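Local coordinates for metallo-carboxypeptidase (Pseudomonas aeruginosa, PDB 4A37), which probably acts as a zinc-dependent metallocarboxypeptidase of the M14 family, removing residues from the C-terminal ends of peptides or proteins, at residues F269-G274 against A344-M349; Q178-E183 against D238-W243. All coordinates share one frame; numbering follows the deposited sequence.

Along the chain the two contacts come in series: contact 2 (178-183 with 238-243) closes before contact 1 (269-274 with 344-349) opens. Their centres are 11 Å apart, both buried and within the zinc carboxypeptidase region. Contact 1 pairs strands 268-275 and 343-350, neighbours in the mixed sheet. Contact 2 joins two loops, the first leaving strand 171-177, the neighbour of 268-275 on its other side. The contacts meet at the metal: His273 from contact 1 and His180 with Glu183 from contact 2 bind one zinc ion. Two probable hydrogen bonds, Gly274 N to Glu183 OE1 and Gln179 NE2 to Asp271 OD1, tie the strand to the metal-binding loop.

Contact 1 of 2, residues F269-G274 against A344-M349; sequences FLDIHG and AFTIEM. With ZN (zinc ion), chain C.
Asp271 OD2 is gripped by two donors: His273 NE2, at 2.6 Å, and a water that also hydrogen-bonds Thr346 OG1 and so bridges the strands. The NE2-H bond lies in the plane of the His273 ring but meets the carboxylate from well above its plane, 64° out of it. His273 sets CG beside its backbone N (chi1 -68°), which leans the imidazole back along its strand toward Asp271, two residues earlier on the same face of the sheet. With ND1 of His273 bound to the zinc ion at 2.1 Å and NE2 held by the aspartate, the rotation of the ring is fixed from both nitrogens, and Asp271 acts as a second-shell residue positioning a metal ligand. Thr346 adds a methyl contact at an oblique crossing, its CG2 lying 3.3 Å from His273 CD2. Beneath these side chains runs a parallel beta ladder between inner strands of the mixed sheet of the M14 carboxypeptidase domain. Asp271 and His273 each use N and O toward two different residues among Phe345, Ile347 and Met349, and Phe269 O adds a fifth bond; the shortest, His273 N to Ile347 O, measures 2.8 Å. Glu348, predicted to be the proton donor/acceptor, shares the metal-facing side with His273. The bend at chi2 (-91°) folds its carboxylate toward His273, placing Glu348 OE1 3.3 Å from His273 CB, while OE2 accepts a weak bond from the zinc-bound water. The opposite face is apolar. There Ile272 CG2 meets Met349 CE at 3.5 Å, Ile272 CD1 lies beside Ile347 CB at 3.9 Å, and Leu270 CD2 touches Phe345 CB, beside the ring edge near its plane. Helix 185-196 packs on Ile272 and Met349, and the Phe345 ring also meets that of Phe303.

Contact 2 of 2, residues Q178-E183 against D238-W243; sequences QQHPGE and DLNRAW. With ZN (zinc ion), chain C.
CG of Gln179 lies anti to the carbonyl carbon (chi1 -73°) and the chain extends beyond it, carrying the amide to Asn240 and Trp243, while His180, with a similar first torsion (chi1 -69°), swings its ring toward Asp238. Trp243 NE1 donates to Gln179 OE1 at 2.9 Å, the oxygen lying close to the indole plane at the ring edge, with amide and ring planes 74° apart. Gln179 NE2 bonds Asp271 OD1 of strand 268-275 and, weakly, Asn240 OD1, whose stronger partner is the backbone N of Ala332 in helix 332-340. His180 NE2 donates to the syn side of Asp238 OD1 at 2.8 Å. The same oxygen takes Asn240 N, at 2.9 Å, on its anti side and from the other face of the carboxylate, closing an Asx turn; a salt bridge from OD2 to Arg231 holds the group further. His180 and Glu183 supply the HXXE zinc signature of M14 peptidases, folded here as a type I turn from His180 to Glu183. His180 ND1 binds the zinc ion at 2.1 Å, and Glu183 chelates it with OE1 at 2.2 Å and OE2 at 2.5 Å. Asp238 is thus a second-shell residue, steadying the imidazole through the nitrogen that does not bind metal. On the backbone side, a water donates to Gln179 O and accepts from Leu239 N, bridging the two loops.

Contact 1 of 2, residues F269-G274 against A344-M349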
loop_
_atom_site.group_PDB
_atom_site.type_symbol
_atom_site.label_atom_id
_atom_site.label_comp_id
_atom_site.label_asym_id
_atom_site.label_seq_id
_atom_site.Cartn_x
_atom_site.Cartn_y
_atom_site.Cartn_z
ATOM N N PHE A 269 8.149 0.547 13.948
ATOM C CA PHE A 269 7.036 1.029 13.149
ATOM C C PHE A 269 7.347 0.980 11.661
ATOM O O PHE A 269 8.353 1.528 11.202
ATOM C CB PHE A 269 6.689 2.471 13.531
ATOM C CG PHE A 269 5.544 3.050 12.739
ATOM C CD1 PHE A 269 4.258 2.537 12.872
ATOM C CD2 PHE A 269 5.757 4.104 11.856
ATOM C CE1 PHE A 269 3.194 3.068 12.141
ATOM C CE2 PHE A 269 4.699 4.644 11.116
ATOM C CZ PHE A 269 3.412 4.119 11.263
ATOM N N LEU A 270 6.479 0.304 10.921
ATOM C CA LEU A 270 6.592 0.192 9.475
ATOM C C LEU A 270 5.281 0.699 8.898
ATOM O O LEU A 270 4.196 0.254 9.295
ATOM C CB LEU A 270 6.814 -1.263 9.053
ATOM C CG LEU A 270 8.108 -1.928 9.531
ATOM C CD1 LEU A 270 8.195 -3.325 8.946
ATOM C CD2 LEU A 270 9.310 -1.092 9.093
ATOM N N ASP A 271 5.394 1.645 7.971
ATOM C CA ASP A 271 4.248 2.266 7.306
ATOM C C ASP A 271 4.350 1.837 5.841
ATOM O O ASP A 271 5.244 2.266 5.108
ATOM C CB ASP A 271 4.352 3.786 7.483
ATOM C CG ASP A 271 3.163 4.550 6.921
ATOM O OD1 ASP A 271 2.072 3.969 6.749
ATOM O OD2 ASP A 271 3.323 5.765 6.679
ATOM N N ILE A 272 3.426 0.976 5.426
ATOM C CA ILE A 272 3.438 0.406 4.085
ATOM C C ILE A 272 2.732 1.241 3.026
ATOM O O ILE A 272 1.534 1.511 3.128
ATOM C CB ILE A 272 2.832 -1.023 4.107
ATOM C CG1 ILE A 272 3.365 -1.807 5.316
ATOM C CG2 ILE A 272 3.172 -1.745 2.810
ATOM C CD1 ILE A 272 4.881 -1.912 5.409
ATOM N N HIS A 273 3.486 1.604 1.986
ATOM C CA HIS A 273 3.006 2.444 0.889
ATOM C C HIS A 273 3.354 1.907 -0.500
ATOM O O HIS A 273 3.970 0.855 -0.651
ATOM C CB HIS A 273 3.656 3.834 0.975
ATOM C CG HIS A 273 3.221 4.657 2.141
ATOM N ND1 HIS A 273 2.376 5.735 2.006
ATOM C CD2 HIS A 273 3.562 4.609 3.453
ATOM C CE1 HIS A 273 2.217 6.320 3.178
ATOM N NE2 HIS A 273 2.925 5.656 4.074
ATOM N N GLY A 274 2.954 2.691 -1.497
ATOM C CA GLY A 274 3.244 2.414 -2.890
ATOM C C GLY A 274 3.671 3.736 -3.524
ATOM O O GLY A 274 3.143 4.800 -3.177
ATOM N N ALA A 344 11.905 3.261 12.620
ATOM C CA ALA A 344 10.698 3.514 11.839
ATOM C C ALA A 344 11.010 3.735 10.364
ATOM O O ALA A 344 11.935 4.471 10.007
ATOM C CB ALA A 344 9.948 4.724 12.406
ATOM N N PHE A 345 10.225 3.084 9.512
ATOM C CA PHE A 345 10.390 3.178 8.063
ATOM C C PHE A 345 9.072 3.232 7.321
ATOM O O PHE A 345 8.046 2.739 7.797
ATOM C CB PHE A 345 11.079 1.936 7.500
ATOM C CG PHE A 345 12.547 1.872 7.718
ATOM C CD1 PHE A 345 13.415 2.665 6.977
ATOM C CD2 PHE A 345 13.071 0.914 8.574
ATOM C CE1 PHE A 345 14.793 2.490 7.081
ATOM C CE2 PHE A 345 14.444 0.735 8.683
ATOM C CZ PHE A 345 15.302 1.522 7.932
ATOM N N THR A 346 9.122 3.831 6.139
ATOM C CA THR A 346 8.002 3.831 5.219
ATOM C C THR A 346 8.557 2.813 4.224
ATOM O O THR A 346 9.726 2.906 3.838
ATOM C CB THR A 346 7.852 5.168 4.478
ATOM O OG1 THR A 346 7.423 6.181 5.391
ATOM C CG2 THR A 346 6.831 5.044 3.359
ATOM N N ILE A 347 7.767 1.812 3.857
ATOM C CA ILE A 347 8.206 0.825 2.879
ATOM C C ILE A 347 7.425 1.188 1.623
ATOM O O ILE A 347 6.196 1.271 1.652
ATOM C CB ILE A 347 7.855 -0.614 3.307
ATOM C CG1 ILE A 347 8.579 -0.973 4.609
ATOM C CG2 ILE A 347 8.224 -1.586 2.202
ATOM C CD1 ILE A 347 10.090 -0.845 4.540
ATOM N N GLU A 348 8.133 1.425 0.527
ATOM C CA GLU A 348 7.481 1.823 -0.715
ATOM C C GLU A 348 7.639 0.800 -1.831
ATOM O O GLU A 348 8.761 0.460 -2.213
ATOM C CB GLU A 348 8.056 3.160 -1.196
ATOM C CG GLU A 348 7.913 4.319 -0.215
ATOM C CD GLU A 348 6.633 5.107 -0.404
ATOM O OE1 GLU A 348 5.859 4.796 -1.337
ATOM O OE2 GLU A 348 6.402 6.045 0.385
ATOM N N MET A 349 6.513 0.300 -2.342
ATOM C CA MET A 349 6.510 -0.654 -3.455
ATOM C C MET A 349 6.049 0.091 -4.711
ATOM O O MET A 349 5.158 0.942 -4.656
ATOM C CB MET A 349 5.577 -1.827 -3.159
ATOM C CG MET A 349 6.104 -2.759 -2.089
ATOM S SD MET A 349 4.816 -3.893 -1.537
ATOM C CE MET A 349 3.946 -2.779 -0.448
HETATM ZN ZN ZN C . 1.617 6.455 0.198
HETATM O O HOH W 1 5.133 7.807 6.863
HETATM O O HOH W 2 3.449 7.147 -0.659
#

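Contact 2 of 2, residues Q178-E183 against D238-W243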
loop_
_atom_site.group_PDB
_atom_site.type_symbol
_atom_site.label_atom_id
_atom_site.label_comp_id
_atom_site.label_asym_id
_atom_site.label_seq_id
_atom_site.Cartn_x
_atom_site.Cartn_y
_atom_site.Cartn_z
ATOM N N GLN A 178 -1.614 1.115 3.736
ATOM C CA GLN A 178 -2.517 1.827 2.857
ATOM C C GLN A 178 -3.184 3.087 3.402
ATOM O O GLN A 178 -4.409 3.243 3.303
ATOM C CB GLN A 178 -3.578 0.849 2.333
ATOM C CG GLN A 178 -3.934 1.072 0.865
ATOM C CD GLN A 178 -4.624 -0.120 0.218
ATOM O OE1 GLN A 178 -4.242 -1.269 0.440
ATOM N NE2 GLN A 178 -5.624 0.153 -0.613
ATOM N N GLN A 179 -2.398 3.990 3.981
ATOM C CA GLN A 179 -2.981 5.246 4.448
ATOM C C GLN A 179 -3.465 5.984 3.206
ATOM O O GLN A 179 -4.429 6.742 3.251
ATOM C CB GLN A 179 -1.953 6.112 5.160
ATOM C CG GLN A 179 -1.540 5.639 6.521
ATOM C CD GLN A 179 -0.722 6.697 7.223
ATOM O OE1 GLN A 179 -1.255 7.712 7.669
ATOM N NE2 GLN A 179 0.584 6.476 7.309
ATOM N N HIS A 180 -2.741 5.794 2.108
ATOM C CA HIS A 180 -3.120 6.389 0.824
ATOM C C HIS A 180 -3.918 5.264 0.154
ATOM O O HIS A 180 -3.375 4.212 -0.204
ATOM C CB HIS A 180 -1.865 6.760 0.029
ATOM C CG HIS A 180 -1.101 7.901 0.635
ATOM N ND1 HIS A 180 0.268 7.893 0.783
ATOM C CD2 HIS A 180 -1.525 9.069 1.177
ATOM C CE1 HIS A 180 0.656 9.000 1.391
ATOM N NE2 HIS A 180 -0.414 9.731 1.641
ATOM N N PRO A 181 -5.239 5.468 0.000
ATOM C CA PRO A 181 -6.140 4.475 -0.589
ATOM C C PRO A 181 -5.814 3.866 -1.946
ATOM O O PRO A 181 -6.169 2.715 -2.201
ATOM C CB PRO A 181 -7.488 5.186 -0.560
ATOM C CG PRO A 181 -7.113 6.614 -0.801
ATOM C CD PRO A 181 -5.923 6.769 0.145
ATOM N N GLY A 182 -5.129 4.606 -2.813
ATOM C CA GLY A 182 -4.808 4.058 -4.125
ATOM C C GLY A 182 -3.639 3.087 -4.160
ATOM O O GLY A 182 -3.407 2.409 -5.160
ATOM N N GLU A 183 -2.911 2.998 -3.056
ATOM C CA GLU A 183 -1.743 2.135 -2.991
ATOM C C GLU A 183 -2.095 0.740 -2.492
ATOM O O GLU A 183 -1.642 0.295 -1.441
ATOM C CB GLU A 183 -0.698 2.807 -2.108
ATOM C CG GLU A 183 -0.231 4.130 -2.719
ATOM C CD GLU A 183 0.417 5.059 -1.722
ATOM O OE1 GLU A 183 0.849 4.592 -0.643
ATOM O OE2 GLU A 183 0.502 6.264 -2.039
ATOM N N ASP A 238 -5.096 14.011 3.701
ATOM C CA ASP A 238 -4.021 13.072 3.375
ATOM C C ASP A 238 -3.643 12.532 4.753
ATOM O O ASP A 238 -3.026 13.235 5.554
ATOM C CB ASP A 238 -2.814 13.797 2.768
ATOM C CG ASP A 238 -1.678 12.847 2.420
ATOM O OD1 ASP A 238 -1.549 11.791 3.080
ATOM O OD2 ASP A 238 -0.903 13.162 1.492
ATOM N N LEU A 239 -4.014 11.289 5.039
ATOM C CA LEU A 239 -3.725 10.733 6.347
ATOM C C LEU A 239 -2.256 10.733 6.739
ATOM O O LEU A 239 -1.937 10.837 7.928
ATOM C CB LEU A 239 -4.297 9.315 6.464
ATOM C CG LEU A 239 -5.827 9.230 6.459
ATOM C CD1 LEU A 239 -6.252 7.773 6.638
ATOM C CD2 LEU A 239 -6.401 10.093 7.590
ATOM N N ASN A 240 -1.352 10.634 5.768
ATOM C CA ASN A 240 0.058 10.621 6.135
ATOM C C ASN A 240 0.655 12.011 6.346
ATOM O O ASN A 240 1.873 12.182 6.328
ATOM C CB ASN A 240 0.893 9.849 5.117
ATOM C CG ASN A 240 2.204 9.373 5.709
ATOM O OD1 ASN A 240 2.252 8.981 6.872
ATOM N ND2 ASN A 240 3.269 9.404 4.917
ATOM N N ARG A 241 -0.211 13.000 6.533
ATOM C CA ARG A 241 0.212 14.377 6.801
ATOM C C ARG A 241 -0.586 14.838 8.016
ATOM O O ARG A 241 -0.543 16.007 8.403
ATOM C CB ARG A 241 -0.097 15.289 5.603
ATOM C CG ARG A 241 0.672 14.978 4.328
ATOM C CD ARG A 241 2.173 15.215 4.473
ATOM N NE ARG A 241 2.885 15.007 3.210
ATOM C CZ ARG A 241 3.202 13.817 2.705
ATOM N NH1 ARG A 241 2.884 12.705 3.355
ATOM N NH2 ARG A 241 3.828 13.739 1.537
ATOM N N ALA A 242 -1.304 13.898 8.622
ATOM C CA ALA A 242 -2.156 14.193 9.769
ATOM C C ALA A 242 -1.627 13.746 11.132
ATOM O O ALA A 242 -2.340 13.865 12.131
ATOM C CB ALA A 242 -3.530 13.561 9.542
ATOM N N TRP A 243 -0.391 13.261 11.199
ATOM C CA TRP A 243 0.118 12.754 12.471
ATOM C C TRP A 243 0.543 13.769 13.524
ATOM O O TRP A 243 0.480 13.473 14.716
ATOM C CB TRP A 243 1.236 11.735 12.213
ATOM C CG TRP A 243 0.707 10.521 11.511
ATOM C CD1 TRP A 243 0.220 10.462 10.238
ATOM C CD2 TRP A 243 0.481 9.229 12.086
ATOM N NE1 TRP A 243 -0.308 9.215 9.984
ATOM C CE2 TRP A 243 -0.159 8.439 11.102
ATOM C CE3 TRP A 243 0.754 8.662 13.338
ATOM C CZ2 TRP A 243 -0.534 7.115 11.331
ATOM C CZ3 TRP A 243 0.378 7.337 13.568
ATOM C CH2 TRP A 243 -0.259 6.582 12.568
HETATM ZN ZN ZN C . 1.617 6.455 0.198
HETATM O O HOH W 3 -4.997 9.400 3.153
HETATM O O HOH W 2 3.449 7.147 -0.659
#